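Local coordinates for sigma-54 interaction domain protein (Enterococcus faecalis, PDB 3GDW) that is of unknown function, this piece being the PTS IIA-like (mannose/fructose family) domain of a longer protein that is probably a sigma-54-interacting, ATP- and DNA-binding regulator, at residues M47-Q50 / L51-Q54; I56-K59 / E60-N64; F78-M81 / L82-E85. All coordinates share one frame; numbering follows the deposited sequence.

Contact 1 (M47-Q50 / L51-Q54); sequences MYEQ and LRNQ
Over one face of the Tyr48 ring lies CB of Arg52, one turn further along the helix. It stands 4.2 Å from the ring centroid and 25° off the normal, a CH-pi contact displaced toward the hydroxyl-bearing rim. Arg52 CG follows the same course and comes to 3.8 Å from Tyr48 OH. The guanidinium stands steeply to the ring, the two planes 76° apart. One of its own faces is turned to Glu49 CA, while its edge, in plane, is occupied by the Asn53 amide. There Arg52 NE donates to Asn53 OD1 over 2.8 Å, approaching from above the plane of that carbonyl, with a weaker second bond from NH2. Two bends in the arginine chain, at chi2 and chi3, fold the group back over its own helix to reach these partners.

All of this happens on helix 44-57, which packs on one face of a parallel alpha/beta sheet with strand order 2-1-3-4, the core of the PTS IIA domain. Leu51 and the selenomethionine Met47 pack on strands 6-12 and 34-38 and also touch helix 78-86, to which Tyr48 and Arg52 turn their polar ends. Both are held there by Glu85.

Glu49 runs beside Arg52, pointing the same way, and its CG is 3.6 Å from Arg52 NH2. Their charges remain beyond salt-bridge range, with OE1 4.4 Å from NH2, and Glu49 OE2 instead accepts from Gln45. In the backbone, Arg52 N donates to Tyr48 O over 2.8 Å.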
loop_
_atom_site.group_PDB
_atom_site.type_symbol
_atom_site.label_atom_id
_atom_site.label_comp_id
_atom_site.label_asym_id
_atom_site.label_seq_id
_atom_site.Cartn_x
_atom_site.Cartn_y
_atom_site.Cartn_z
HETATM N N MSE B 47 19.236 5.298 2.456
HETATM C CA MSE B 47 18.178 4.531 3.136
HETATM C C MSE B 47 18.684 3.144 3.536
HETATM O O MSE B 47 18.450 2.686 4.655
HETATM C CB MSE B 47 16.946 4.393 2.257
HETATM C CG MSE B 47 15.869 3.532 2.892
HETATM SE SE MSE B 47 15.256 4.324 4.638
HETATM C CE MSE B 47 14.385 5.678 3.934
ATOM N N TYR B 48 19.398 2.495 2.628
ATOM C CA TYR B 48 19.961 1.197 2.938
ATOM C C TYR B 48 20.820 1.298 4.198
ATOM O O TYR B 48 20.757 0.438 5.068
ATOM C CB TYR B 48 20.811 0.658 1.792
ATOM C CG TYR B 48 21.448 -0.629 2.230
ATOM C CD1 TYR B 48 20.669 -1.775 2.396
ATOM C CD2 TYR B 48 22.803 -0.688 2.555
ATOM C CE1 TYR B 48 21.224 -2.958 2.850
ATOM C CE2 TYR B 48 23.382 -1.884 3.002
ATOM C CZ TYR B 48 22.579 -3.009 3.156
ATOM O OH TYR B 48 23.106 -4.201 3.597
ATOM N N GLU B 49 21.624 2.355 4.291
ATOM C CA GLU B 49 22.547 2.485 5.409
ATOM C C GLU B 49 21.791 2.685 6.741
ATOM O O GLU B 49 22.226 2.174 7.774
ATOM C CB GLU B 49 23.599 3.574 5.151
ATOM C CG GLU B 49 24.544 3.203 4.037
ATOM C CD GLU B 49 25.590 4.263 3.717
ATOM O OE1 GLU B 49 25.812 5.194 4.534
ATOM O OE2 GLU B 49 26.201 4.153 2.630
ATOM N N GLN B 50 20.657 3.388 6.703
ATOM C CA GLN B 50 19.789 3.523 7.886
ATOM C C GLN B 50 19.309 2.149 8.346
ATOM O O GLN B 50 19.336 1.821 9.533
ATOM C CB GLN B 50 18.537 4.347 7.546
ATOM C CG GLN B 50 18.812 5.789 7.221
ATOM C CD GLN B 50 19.107 6.573 8.468
ATOM O OE1 GLN B 50 18.294 6.599 9.402
ATOM N NE2 GLN B 50 20.265 7.220 8.499
ATOM N N LEU B 51 18.840 1.351 7.390
ATOM C CA LEU B 51 18.304 0.037 7.713
ATOM C C LEU B 51 19.410 -0.898 8.222
ATOM O O LEU B 51 19.267 -1.576 9.244
ATOM C CB LEU B 51 17.594 -0.539 6.494
ATOM C CG LEU B 51 17.280 -2.016 6.563
ATOM C CD1 LEU B 51 16.129 -2.273 7.578
ATOM C CD2 LEU B 51 16.904 -2.458 5.170
ATOM N N ARG B 52 20.516 -0.926 7.495
ATOM C CA ARG B 52 21.631 -1.792 7.825
ATOM C C ARG B 52 22.156 -1.490 9.235
ATOM O O ARG B 52 22.452 -2.416 10.008
ATOM C CB ARG B 52 22.741 -1.595 6.786
ATOM C CG ARG B 52 23.941 -2.521 6.912
ATOM C CD ARG B 52 25.018 -1.985 7.846
ATOM N NE ARG B 52 25.315 -0.562 7.657
ATOM C CZ ARG B 52 25.954 -0.035 6.611
ATOM N NH1 ARG B 52 26.381 -0.794 5.618
ATOM N NH2 ARG B 52 26.151 1.276 6.563
ATOM N N ASN B 53 22.288 -0.200 9.557
ATOM C CA ASN B 53 22.769 0.210 10.865
ATOM C C ASN B 53 21.890 -0.263 12.025
ATOM O O ASN B 53 22.402 -0.672 13.074
ATOM C CB ASN B 53 22.956 1.730 10.919
ATOM C CG ASN B 53 24.067 2.211 10.004
ATOM O OD1 ASN B 53 24.928 1.451 9.603
ATOM N ND2 ASN B 53 24.038 3.487 9.666
ATOM N N GLN B 54 20.573 -0.213 11.854
ATOM C CA GLN B 54 19.711 -0.703 12.918
ATOM C C GLN B 54 19.753 -2.229 13.016
ATOM O O GLN B 54 19.829 -2.785 14.118
ATOM C CB GLN B 54 18.289 -0.207 12.771
ATOM C CG GLN B 54 17.525 -0.380 14.086
ATOM C CD GLN B 54 16.077 0.026 13.982
ATOM O OE1 GLN B 54 15.752 1.015 13.320
ATOM N NE2 GLN B 54 15.187 -0.741 14.635
#

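Contact 2 (I56-K59 / E60-N64); sequences ITQK and ESLNN
Ser61 turns its hydroxyl back onto Gln58, whose carbonyl oxygen receives two bonds from this one residue where helix 44-57 gives way to a short 3-10 turn. The turn belongs to the connection that carries the chain from that helix into strand 66-70 of the parallel alpha/beta domain. Gln58 is the first residue to leave helical backbone angles.

The two donors approach the oxygen differently. Ser61 OG lies in the carbonyl plane, on a lone pair, 2.7 Å from Gln58 O, whereas Ser61 N comes in from above that plane, 42° out of it, at 2.8 Å. Placing OG between the backbone nitrogen and the carbonyl carbon of its own residue, chi1 59°, swings the hydroxyl round to the carbonyl and also against Gln58 CB, 3.4 Å away.

Leu62 directs its side chain back at the same residue. Its CG packs 3.5 Å from Gln58 O, putting hydrocarbon beside the accepting oxygen, and CD1 also reaches Gln58 CB. Leu62 is the buried member of an otherwise largely exposed turn.

Lys59 and Glu60 cross at a slant. The bend of Glu60 at chi2 brings OE2 alongside the lysine's aliphatic portion, 4.0 Å from Lys59 CB, yet the opposite charges stay well apart. Lys59 extends instead to the C-terminal end of helix 78-86, where its NZ donates to the backbone oxygen of Thr86. Leu62 N donates to Lys59 O, an i to i+3 bond of 3.0 Å, from a position 60° out of that carbonyl's plane.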
loop_
_atom_site.group_PDB
_atom_site.type_symbol
_atom_site.label_atom_id
_atom_site.label_comp_id
_atom_site.label_asym_id
_atom_site.label_seq_id
_atom_site.Cartn_x
_atom_site.Cartn_y
_atom_site.Cartn_z
ATOM N N ILE B 56 22.237 -4.139 12.253
ATOM C CA ILE B 56 23.536 -4.511 12.839
ATOM C C ILE B 56 23.534 -4.407 14.370
ATOM O O ILE B 56 24.031 -5.302 15.065
ATOM C CB ILE B 56 24.712 -3.714 12.200
ATOM C CG1 ILE B 56 25.052 -4.314 10.828
ATOM C CG2 ILE B 56 25.927 -3.672 13.150
ATOM C CD1 ILE B 56 26.326 -3.784 10.143
ATOM N N THR B 57 22.950 -3.324 14.874
ATOM C CA THR B 57 22.754 -3.110 16.304
ATOM C C THR B 57 21.991 -4.259 16.948
ATOM O O THR B 57 22.419 -4.805 17.957
ATOM C CB THR B 57 21.958 -1.804 16.545
ATOM O OG1 THR B 57 22.747 -0.686 16.116
ATOM C CG2 THR B 57 21.593 -1.640 18.013
ATOM N N GLN B 58 20.859 -4.617 16.352
ATOM C CA GLN B 58 19.937 -5.570 16.950
ATOM C C GLN B 58 20.176 -7.006 16.492
ATOM O O GLN B 58 19.308 -7.864 16.682
ATOM C CB GLN B 58 18.511 -5.175 16.605
ATOM C CG GLN B 58 18.202 -3.719 16.804
ATOM C CD GLN B 58 16.729 -3.429 16.589
ATOM O OE1 GLN B 58 16.100 -3.978 15.690
ATOM N NE2 GLN B 58 16.168 -2.565 17.429
ATOM N N LYS B 59 21.339 -7.268 15.897
ATOM C CA LYS B 59 21.655 -8.583 15.340
ATOM C C LYS B 59 21.202 -9.748 16.238
ATOM O O LYS B 59 20.552 -10.691 15.765
ATOM C CB LYS B 59 23.149 -8.703 15.038
ATOM C CG LYS B 59 23.512 -9.970 14.271
ATOM C CD LYS B 59 24.987 -10.020 13.938
ATOM C CE LYS B 59 25.233 -10.941 12.757
ATOM N NZ LYS B 59 24.962 -10.265 11.454
ATOM N N GLU B 60 21.521 -9.649 17.530
ATOM C CA GLU B 60 21.269 -10.736 18.494
ATOM C C GLU B 60 19.786 -10.985 18.777
ATOM O O GLU B 60 19.425 -12.041 19.293
ATOM C CB GLU B 60 22.028 -10.510 19.819
ATOM C CG GLU B 60 23.502 -10.079 19.699
ATOM C CD GLU B 60 24.319 -10.891 18.679
ATOM O OE1 GLU B 60 24.034 -12.100 18.479
ATOM O OE2 GLU B 60 25.255 -10.301 18.081
ATOM N N SER B 61 18.939 -10.016 18.445
ATOM C CA SER B 61 17.493 -10.144 18.639
ATOM C C SER B 61 16.771 -10.539 17.337
ATOM O O SER B 61 15.546 -10.674 17.299
ATOM C CB SER B 61 16.919 -8.843 19.203
ATOM O OG SER B 61 17.178 -7.760 18.322
ATOM N N LEU B 62 17.551 -10.727 16.279
ATOM C CA LEU B 62 17.021 -11.030 14.961
ATOM C C LEU B 62 17.502 -12.417 14.506
ATOM O O LEU B 62 17.775 -12.638 13.317
ATOM C CB LEU B 62 17.420 -9.925 13.966
ATOM C CG LEU B 62 16.904 -8.498 14.244
ATOM C CD1 LEU B 62 17.647 -7.453 13.420
ATOM C CD2 LEU B 62 15.403 -8.388 13.996
ATOM N N ASN B 63 17.559 -13.344 15.466
ATOM C CA ASN B 63 17.979 -14.738 15.246
ATOM C C ASN B 63 17.078 -15.549 14.331
ATOM O O ASN B 63 17.505 -16.578 13.805
ATOM C CB ASN B 63 18.076 -15.523 16.563
ATOM C CG ASN B 63 18.559 -14.688 17.712
ATOM O OD1 ASN B 63 17.815 -13.872 18.258
ATOM N ND2 ASN B 63 19.797 -14.908 18.113
ATOM N N ASN B 64 15.830 -15.124 14.178
ATOM C CA ASN B 64 14.887 -15.871 13.344
ATOM C C ASN B 64 14.531 -15.175 12.038
ATOM O O ASN B 64 13.530 -15.494 11.387
ATOM C CB ASN B 64 13.650 -16.256 14.151
ATOM C CG ASN B 64 13.986 -17.216 15.245
ATOM O OD1 ASN B 64 14.608 -18.253 15.000
ATOM N ND2 ASN B 64 13.636 -16.863 16.468
#

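Contact 3 (F78-M81 / L82-E85)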
loop_
_atom_site.group_PDB
_atom_site.type_symbol
_atom_site.label_atom_id
_atom_site.label_comp_id
_atom_site.label_asym_id
_atom_site.label_seq_id
_atom_site.Cartn_x
_atom_site.Cartn_y
_atom_site.Cartn_z
ATOM N N PHE B 78 17.222 -4.507 -1.037
ATOM C CA PHE B 78 17.850 -4.427 0.297
ATOM C C PHE B 78 17.829 -5.770 0.999
ATOM O O PHE B 78 18.681 -6.037 1.840
ATOM C CB PHE B 78 17.165 -3.402 1.226
ATOM C CG PHE B 78 17.287 -1.979 0.779
ATOM C CD1 PHE B 78 18.089 -1.621 -0.304
ATOM C CD2 PHE B 78 16.621 -0.981 1.482
ATOM C CE1 PHE B 78 18.205 -0.288 -0.700
ATOM C CE2 PHE B 78 16.735 0.358 1.107
ATOM C CZ PHE B 78 17.517 0.707 0.007
ATOM N N GLY B 79 16.841 -6.598 0.672
ATOM C CA GLY B 79 16.694 -7.891 1.341
ATOM C C GLY B 79 17.911 -8.770 1.151
ATOM O O GLY B 79 18.494 -9.263 2.118
ATOM N N ASN B 80 18.304 -8.959 -0.102
ATOM C CA ASN B 80 19.461 -9.765 -0.378
ATOM C C ASN B 80 20.728 -9.057 0.104
ATOM O O ASN B 80 21.641 -9.712 0.596
ATOM C CB ASN B 80 19.548 -10.139 -1.861
ATOM C CG ASN B 80 20.819 -10.901 -2.198
ATOM O OD1 ASN B 80 21.191 -11.851 -1.504
ATOM N ND2 ASN B 80 21.504 -10.476 -3.260
HETATM N N MSE B 81 20.770 -7.728 -0.015
HETATM C CA MSE B 81 21.934 -6.956 0.438
HETATM C C MSE B 81 22.204 -7.171 1.921
HETATM O O MSE B 81 23.342 -7.367 2.323
HETATM C CB MSE B 81 21.751 -5.465 0.161
HETATM C CG MSE B 81 22.328 -5.004 -1.158
HETATM SE SE MSE B 81 21.700 -3.210 -1.606
HETATM C CE MSE B 81 22.129 -3.206 -3.526
ATOM N N LEU B 82 21.152 -7.130 2.731
ATOM C CA LEU B 82 21.280 -7.350 4.173
ATOM C C LEU B 82 21.739 -8.756 4.496
ATOM O O LEU B 82 22.564 -8.951 5.386
ATOM C CB LEU B 82 19.948 -7.122 4.885
ATOM C CG LEU B 82 19.488 -5.808 5.478
ATOM C CD1 LEU B 82 18.137 -6.101 6.190
ATOM C CD2 LEU B 82 20.507 -5.167 6.444
ATOM N N PHE B 83 21.173 -9.745 3.808
ATOM C CA PHE B 83 21.612 -11.131 3.995
ATOM C C PHE B 83 23.098 -11.300 3.669
ATOM O O PHE B 83 23.830 -11.885 4.458
ATOM C CB PHE B 83 20.787 -12.133 3.180
ATOM C CG PHE B 83 21.368 -13.519 3.198
ATOM C CD1 PHE B 83 21.282 -14.303 4.345
ATOM C CD2 PHE B 83 22.043 -14.020 2.092
ATOM C CE1 PHE B 83 21.836 -15.580 4.379
ATOM C CE2 PHE B 83 22.608 -15.291 2.119
ATOM C CZ PHE B 83 22.502 -16.075 3.262
ATOM N N GLU B 84 23.525 -10.796 2.507
ATOM C CA GLU B 84 24.937 -10.851 2.100
ATOM C C GLU B 84 25.843 -10.172 3.124
ATOM O O GLU B 84 26.912 -10.680 3.418
ATOM C CB GLU B 84 25.161 -10.178 0.740
ATOM C CG GLU B 84 24.495 -10.842 -0.453
ATOM C CD GLU B 84 25.010 -12.235 -0.722
ATOM O OE1 GLU B 84 26.248 -12.434 -0.785
ATOM O OE2 GLU B 84 24.156 -13.137 -0.870
ATOM N N GLU B 85 25.421 -9.013 3.637
ATOM C CA GLU B 85 26.250 -8.207 4.546
ATOM C C GLU B 85 26.266 -8.714 5.998
ATOM O O GLU B 85 27.312 -8.711 6.647
ATOM C CB GLU B 85 25.845 -6.722 4.497
ATOM C CG GLU B 85 26.723 -5.796 5.368
ATOM C CD GLU B 85 26.496 -4.306 5.107
ATOM O OE1 GLU B 85 25.770 -3.953 4.143
ATOM O OE2 GLU B 85 27.058 -3.481 5.869
#
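Backbone hydrogen bonding from Leu82 N to Phe78 O, over 2.8 Å, opens a regular run of i to i+4 bonds through this helix. Phe83 N and Glu84 N continue it, the latter meeting Asn80 O at 2.9 Å with a nearly straight N-H, 174°. Glu85 N to Met81 O follows at 3.0 Å.

Among the polar side chains, Asn80 and Glu84 stand one turn apart on the exposed side of the helix. Their flat ends are turned 62° against each other rather than stacked. With CG anti to the carbonyl carbon, chi1 -65°, and a further bend at chi2, Glu84 folds back along the helix toward Asn80, and its CG passes 3.2 Å from Asn80 O.

Van der Waals contacts between the halves are mostly of CB atoms with backbone carbonyl oxygens. Leu82 CB rests 3.5 Å from Phe78 O, and Phe83 CB lies 3.6 Å from Asn80 O.

The helix forms the crossover of a beta-alpha-beta unit between strands 66-70 and 90-93. Phe78 and Leu82 carry its buried side, touching Leu68 and Ile66 respectively on strand 66-70. Toward helix 44-57, Phe78 reaches Val44 and Met47 and meets the Tyr48 ring edge-to-face, while Leu82 touches Val55.

Overall arrangement
In this example two of the three contacts are tied to each other by side-chain links, and the third merely follows on in sequence. Contacts 1 and 3, with centres 11 Å apart, sit on neighbouring helices joined through one carboxylate: Glu85 OE1 lies 2.7 Å from Tyr48 OH in a probable hydrogen bond, and Glu85 OE2 makes a salt bridge of 2.8 Å to Arg52 NH1. Contact 2 continues the chain from contact 1, their centres being 14 Å apart, where helix 44-57 ends. It is equally far from contact 3, with nearest atoms about 4 Å apart and no direct touch. All three lie within the PTS IIA family region.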